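Local coordinates for BtGH115A (Bacteroides thetaiotaomicron, PDB 5BY3), which acts as a family GH115 4-O-methyl-alpha-glucuronidase with specificity for decorated arabinogalactans, at residues Met215-Leu220 and Gly296-Lys301; Gln443-Met448 and Leu470-Gly475. One frame throughout, in Å; residues are numbered along the deposited sequence.

Contact 1: residues Met215-Leu220 and Gly296-Lys301; sequences MHECTL and GVHDGK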
loop_
_atom_site.group_PDB
_atom_site.type_symbol
_atom_site.label_atom_id
_atom_site.label_comp_id
_atom_site.label_asym_id
_atom_site.label_seq_id
_atom_site.Cartn_x
_atom_site.Cartn_y
_atom_site.Cartn_z
HETATM N N MSE A 215 -7.768 -1.999 15.254
HETATM C CA MSE A 215 -7.365 -1.781 16.642
HETATM C C MSE A 215 -7.711 -0.413 17.116
HETATM O O MSE A 215 -7.294 0.004 18.202
HETATM C CB MSE A 215 -5.844 -2.049 16.786
HETATM C CG MSE A 215 -4.880 -1.285 15.865
HETATM SE SE MSE A 215 -4.823 0.659 16.209
HETATM C CE MSE A 215 -3.315 0.777 17.481
ATOM N N HIS A 216 -8.456 0.319 16.306
ATOM C CA HIS A 216 -8.926 1.625 16.724
ATOM C C HIS A 216 -9.861 1.501 17.920
ATOM O O HIS A 216 -10.569 0.503 18.057
ATOM C CB HIS A 216 -9.602 2.337 15.550
ATOM C CG HIS A 216 -8.693 3.286 14.832
ATOM N ND1 HIS A 216 -9.154 4.400 14.159
ATOM C CD2 HIS A 216 -7.345 3.311 14.718
ATOM C CE1 HIS A 216 -8.131 5.059 13.652
ATOM N NE2 HIS A 216 -7.021 4.418 13.979
ATOM N N GLU A 217 -9.845 2.526 18.777
ATOM C CA GLU A 217 -10.719 2.621 19.968
ATOM C C GLU A 217 -12.181 2.244 19.687
ATOM O O GLU A 217 -12.780 1.517 20.473
ATOM C CB GLU A 217 -10.570 3.975 20.719
ATOM C CG GLU A 217 -10.380 5.246 19.862
ATOM C CD GLU A 217 -8.974 5.417 19.243
ATOM O OE1 GLU A 217 -8.883 5.629 18.005
ATOM O OE2 GLU A 217 -7.962 5.358 19.982
ATOM N N CYS A 218 -12.713 2.655 18.537
ATOM C CA CYS A 218 -14.051 2.224 18.053
ATOM C C CYS A 218 -14.282 0.712 17.788
ATOM O O CYS A 218 -15.410 0.298 17.553
ATOM C CB CYS A 218 -14.415 3.007 16.779
ATOM S SG CYS A 218 -13.520 2.479 15.284
ATOM N N THR A 219 -13.220 -0.088 17.811
ATOM C CA THR A 219 -13.270 -1.517 17.455
ATOM C C THR A 219 -12.976 -2.463 18.658
ATOM O O THR A 219 -12.152 -2.153 19.508
ATOM C CB THR A 219 -12.278 -1.776 16.290
ATOM O OG1 THR A 219 -12.764 -1.116 15.133
ATOM C CG2 THR A 219 -12.102 -3.249 15.961
ATOM N N LEU A 220 -13.651 -3.604 18.701
ATOM C CA LEU A 220 -13.319 -4.655 19.666
ATOM C C LEU A 220 -11.944 -5.262 19.371
ATOM O O LEU A 220 -11.743 -5.810 18.282
ATOM C CB LEU A 220 -14.369 -5.782 19.680
ATOM C CG LEU A 220 -14.303 -6.694 20.922
ATOM C CD1 LEU A 220 -14.782 -5.956 22.175
ATOM C CD2 LEU A 220 -15.086 -8.002 20.712
ATOM N N GLY A 296 2.931 4.954 23.223
ATOM C CA GLY A 296 1.720 5.305 23.961
ATOM C C GLY A 296 0.603 4.258 23.899
ATOM O O GLY A 296 0.812 3.116 23.420
ATOM N N VAL A 297 -0.568 4.657 24.414
ATOM C CA VAL A 297 -1.831 3.937 24.255
ATOM C C VAL A 297 -2.240 3.741 22.765
ATOM O O VAL A 297 -2.557 2.607 22.343
ATOM C CB VAL A 297 -2.950 4.582 25.132
ATOM C CG1 VAL A 297 -4.353 4.175 24.669
ATOM C CG2 VAL A 297 -2.736 4.211 26.601
ATOM N N HIS A 298 -2.210 4.833 21.986
ATOM C CA HIS A 298 -2.387 4.797 20.522
ATOM C C HIS A 298 -1.133 5.390 19.839
ATOM O O HIS A 298 -0.085 4.747 19.829
ATOM C CB HIS A 298 -3.690 5.503 20.089
ATOM C CG HIS A 298 -4.214 5.057 18.749
ATOM N ND1 HIS A 298 -3.412 4.925 17.633
ATOM C CD2 HIS A 298 -5.464 4.729 18.347
ATOM C CE1 HIS A 298 -4.141 4.523 16.607
ATOM N NE2 HIS A 298 -5.391 4.397 17.015
ATOM N N ASP A 299 -1.220 6.591 19.266
ATOM C CA ASP A 299 0.006 7.333 18.944
ATOM C C ASP A 299 0.451 8.222 20.124
ATOM O O ASP A 299 -0.195 8.254 21.185
ATOM C CB ASP A 299 -0.103 8.095 17.614
ATOM C CG ASP A 299 0.332 7.237 16.403
ATOM O OD1 ASP A 299 -0.338 6.230 16.082
ATOM O OD2 ASP A 299 1.353 7.574 15.770
ATOM N N GLY A 300 1.577 8.902 19.938
ATOM C CA GLY A 300 2.168 9.768 20.960
ATOM C C GLY A 300 3.422 9.195 21.606
ATOM O O GLY A 300 3.867 8.066 21.303
ATOM N N LYS A 301 3.986 9.996 22.511
ATOM C CA LYS A 301 5.118 9.596 23.356
ATOM C C LYS A 301 4.713 8.352 24.149
ATOM O O LYS A 301 3.523 8.104 24.334
ATOM C CB LYS A 301 5.503 10.739 24.340
ATOM C CG LYS A 301 5.457 12.170 23.800
ATOM C CD LYS A 301 6.581 12.451 22.798
ATOM C CE LYS A 301 6.130 13.331 21.628
ATOM N NZ LYS A 301 6.997 13.160 20.420
#
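The imidazole of His298 is the flat group on which this contact turns: the methyl of selenomethionine Met215 lies over one face, while His216 and Glu217 meet its rim. Met215 CE stands 4.1 Å from the centroid of the His298 ring and 18° off its normal, a CH-pi contact; the selenium sits more obliquely, displaced toward the NE2–CE1 side. Met215 reaches that face by folding, its CG lodged between the backbone N and the carbonyl carbon (chi1 55°) and the chain bending again further out. At the rim, His216 CD2 comes within 3.2 Å of His298 NE2. The two rings meet obliquely, inclined at 73° with centroids 5.0 Å apart. Next to it, the Glu217 carboxylate lies nearly coplanar with the His298 ring, and its OE2 approaches His298 CD2 to 3.1 Å, a polar oxygen against a C-H edge.

The other carboxylate oxygen, Glu217 OE1, hangs over a face of His216, whose ND1 is hydrogen-bonded to Asp171. His216 and Glu217 are the first two residues of a type I turn that ends at Thr219, closed by Thr219 N to His216 O at 2.7 Å. The segments belong to loops following parallel strands 210-212 and 290-291, on the side of a TIM barrel where active sites lie; the side chain of His216 is about 10 Å from a bound nickel ion. Helix 174-182 touches the turn through Met175, and helix 251-258 flanks the contact, with Ala252 against His298 and Lys256 against Glu217.

Contact 2: residues Gln443-Met448 and Leu470-Gly475; sequences QIELFM and LERELG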
loop_
_atom_site.group_PDB
_atom_site.type_symbol
_atom_site.label_atom_id
_atom_site.label_comp_id
_atom_site.label_asym_id
_atom_site.label_seq_id
_atom_site.Cartn_x
_atom_site.Cartn_y
_atom_site.Cartn_z
ATOM N N GLN A 443 -3.748 -1.216 -5.759
ATOM C CA GLN A 443 -2.440 -0.979 -5.081
ATOM C C GLN A 443 -2.003 -2.146 -4.170
ATOM O O GLN A 443 -0.820 -2.515 -4.142
ATOM C CB GLN A 443 -2.420 0.328 -4.283
ATOM C CG GLN A 443 -2.550 1.615 -5.117
ATOM C CD GLN A 443 -3.997 2.110 -5.321
ATOM O OE1 GLN A 443 -4.966 1.362 -5.118
ATOM N NE2 GLN A 443 -4.147 3.370 -5.737
ATOM N N ILE A 444 -2.983 -2.738 -3.487
ATOM C CA ILE A 444 -2.795 -3.854 -2.598
ATOM C C ILE A 444 -2.250 -5.023 -3.409
ATOM O O ILE A 444 -1.278 -5.661 -3.003
ATOM C CB ILE A 444 -4.114 -4.231 -1.876
ATOM C CG1 ILE A 444 -4.535 -3.112 -0.900
ATOM C CG2 ILE A 444 -4.001 -5.579 -1.142
ATOM C CD1 ILE A 444 -5.975 -3.202 -0.399
ATOM N N GLU A 445 -2.848 -5.301 -4.555
ATOM C CA GLU A 445 -2.399 -6.445 -5.321
ATOM C C GLU A 445 -1.015 -6.179 -5.931
ATOM O O GLU A 445 -0.165 -7.082 -5.999
ATOM C CB GLU A 445 -3.411 -6.818 -6.396
ATOM C CG GLU A 445 -3.081 -8.129 -7.103
ATOM C CD GLU A 445 -4.159 -8.581 -8.059
ATOM O OE1 GLU A 445 -5.339 -8.226 -7.866
ATOM O OE2 GLU A 445 -3.820 -9.320 -9.010
ATOM N N LEU A 446 -0.777 -4.947 -6.357
ATOM C CA LEU A 446 0.550 -4.571 -6.808
ATOM C C LEU A 446 1.594 -4.837 -5.699
ATOM O O LEU A 446 2.552 -5.562 -5.911
ATOM C CB LEU A 446 0.578 -3.107 -7.259
ATOM C CG LEU A 446 1.918 -2.548 -7.797
ATOM C CD1 LEU A 446 2.473 -3.352 -9.000
ATOM C CD2 LEU A 446 1.736 -1.067 -8.130
ATOM N N PHE A 447 1.384 -4.252 -4.522
ATOM C CA PHE A 447 2.232 -4.473 -3.387
ATOM C C PHE A 447 2.453 -5.977 -3.144
ATOM O O PHE A 447 3.573 -6.399 -2.916
ATOM C CB PHE A 447 1.578 -3.815 -2.168
ATOM C CG PHE A 447 2.499 -3.606 -0.992
ATOM C CD1 PHE A 447 2.620 -4.579 -0.000
ATOM C CD2 PHE A 447 3.220 -2.414 -0.857
ATOM C CE1 PHE A 447 3.463 -4.383 1.091
ATOM C CE2 PHE A 447 4.052 -2.210 0.240
ATOM C CZ PHE A 447 4.158 -3.199 1.210
HETATM N N MSE A 448 1.388 -6.772 -3.218
HETATM C CA MSE A 448 1.463 -8.194 -2.843
HETATM C C MSE A 448 2.167 -8.989 -3.896
HETATM O O MSE A 448 2.884 -9.937 -3.546
HETATM C CB MSE A 448 0.134 -8.874 -2.472
HETATM C CG MSE A 448 -0.506 -8.301 -1.210
HETATM SE SE MSE A 448 0.672 -8.285 0.379
HETATM C CE MSE A 448 -0.095 -6.683 1.183
ATOM N N LEU A 470 -6.376 -4.848 -15.486
ATOM C CA LEU A 470 -7.684 -4.348 -16.046
ATOM C C LEU A 470 -8.255 -5.301 -17.051
ATOM O O LEU A 470 -9.466 -5.587 -17.027
ATOM C CB LEU A 470 -7.587 -2.942 -16.708
ATOM C CG LEU A 470 -7.084 -1.782 -15.827
ATOM C CD1 LEU A 470 -6.508 -0.649 -16.628
ATOM C CD2 LEU A 470 -8.127 -1.267 -14.860
ATOM N N GLU A 471 -7.374 -5.811 -17.911
ATOM C CA GLU A 471 -7.742 -6.866 -18.858
ATOM C C GLU A 471 -8.312 -8.048 -18.137
ATOM O O GLU A 471 -9.346 -8.543 -18.545
ATOM C CB GLU A 471 -6.564 -7.282 -19.743
ATOM C CG GLU A 471 -6.286 -6.273 -20.840
ATOM C CD GLU A 471 -5.147 -6.664 -21.743
ATOM O OE1 GLU A 471 -4.262 -7.443 -21.303
ATOM O OE2 GLU A 471 -5.148 -6.155 -22.884
ATOM N N ARG A 472 -7.669 -8.476 -17.043
ATOM C CA ARG A 472 -8.211 -9.601 -16.242
ATOM C C ARG A 472 -9.558 -9.287 -15.537
ATOM O O ARG A 472 -10.444 -10.139 -15.517
ATOM C CB ARG A 472 -7.157 -10.154 -15.262
ATOM C CG ARG A 472 -7.451 -11.473 -14.545
ATOM C CD ARG A 472 -6.444 -11.598 -13.393
ATOM N NE ARG A 472 -6.892 -10.825 -12.212
ATOM C CZ ARG A 472 -6.165 -10.473 -11.138
ATOM N NH1 ARG A 472 -4.881 -10.755 -11.035
ATOM N NH2 ARG A 472 -6.743 -9.788 -10.147
ATOM N N GLU A 473 -9.716 -8.093 -14.967
ATOM C CA GLU A 473 -10.923 -7.816 -14.138
ATOM C C GLU A 473 -12.135 -7.343 -14.967
ATOM O O GLU A 473 -13.275 -7.760 -14.727
ATOM C CB GLU A 473 -10.650 -6.868 -12.968
ATOM C CG GLU A 473 -9.464 -7.198 -12.048
ATOM C CD GLU A 473 -9.440 -8.608 -11.444
ATOM O OE1 GLU A 473 -9.631 -8.741 -10.246
ATOM O OE2 GLU A 473 -9.156 -9.596 -12.136
ATOM N N LEU A 474 -11.875 -6.477 -15.938
ATOM C CA LEU A 474 -12.891 -6.089 -16.910
ATOM C C LEU A 474 -12.616 -6.963 -18.136
ATOM O O LEU A 474 -12.112 -8.068 -17.976
ATOM C CB LEU A 474 -12.786 -4.596 -17.159
ATOM C CG LEU A 474 -12.260 -3.870 -15.914
ATOM C CD1 LEU A 474 -11.598 -2.557 -16.298
ATOM C CD2 LEU A 474 -13.315 -3.680 -14.820
ATOM N N GLY A 475 -12.920 -6.556 -19.349
ATOM C CA GLY A 475 -12.390 -7.393 -20.443
ATOM C C GLY A 475 -11.192 -6.787 -21.131
ATOM O O GLY A 475 -10.735 -5.711 -20.762
#
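Glu445 and Arg472 form the whole of this bridge between two helices, and with Glu473 they make a compact salt-bridge network, a worked case of one guanidinium shared by two carboxylates. Glu445 lies on helix 441-452, which follows the barrel strand 429-433 and packs on it through Ile444, Phe447 and Met448 against Leu432. Arg472 and Glu473 occupy the last turn of helix 462-473. The backbones stay well apart, the nearest CA atoms, those of Glu445 and Leu470, being 12.1 Å from each other, so long side chains must span the gap.

Glu445 does so fully extended, its CG anti to the backbone N (chi1 -172°), and meets Arg472 coming from the opposite direction. The carboxylate and guanidinium planes are only 9° apart, and the grip is end-on: Arg472 NH1 donates to Glu445 OE2 at 2.7 Å, and Arg472 NH2 to Glu445 OE1 at 3.1 Å. Each oxygen accepts through its syn lone pair. A weak bond from NH2 to OE2 adds to the pair.

Along its other side the guanidinium holds its sequence neighbour. Arg472 NE donates to Glu473 OE2 at 2.6 Å and NH2 to Glu473 OE1, both from well above the carboxylate plane. Four N-H groups thus fix the rotation of the arginine, and two acids would be expected to stabilise its positive charge. The carboxylates have further donors: Trp132 and Trp469 through their indole NE1 to Glu445 OE1, and Ser130 to Glu473 OE1. Arg472 NH2 is the shared atom, donating to the OE1 of each acid, and those two oxygens, Glu445 OE1 and Glu473 OE1, remain 4.9 Å apart.

Overall arrangement
Both contacts fall within the glycosyl hydrolase family 115 range but share no helix or strand; their centres are 32 Å apart and their nearest atoms about 16 Å. The centre of contact 1 is about 21 Å from the centre of the chain, that of contact 2 about 13 Å. Contact 1 pairs two irregular loops that follow barrel strands, at their C-terminal ends, with an exposed glutamate at its margin; contact 2 joins two helices, one packed on the barrel. Neither is entirely buried. A selenomethionine methyl over an imidazole face, an oblique ring pair and a carboxylate against a C-H edge make the first, with no clear hydrogen bond across it, whereas paired charges with directed hydrogen bonds carry the second.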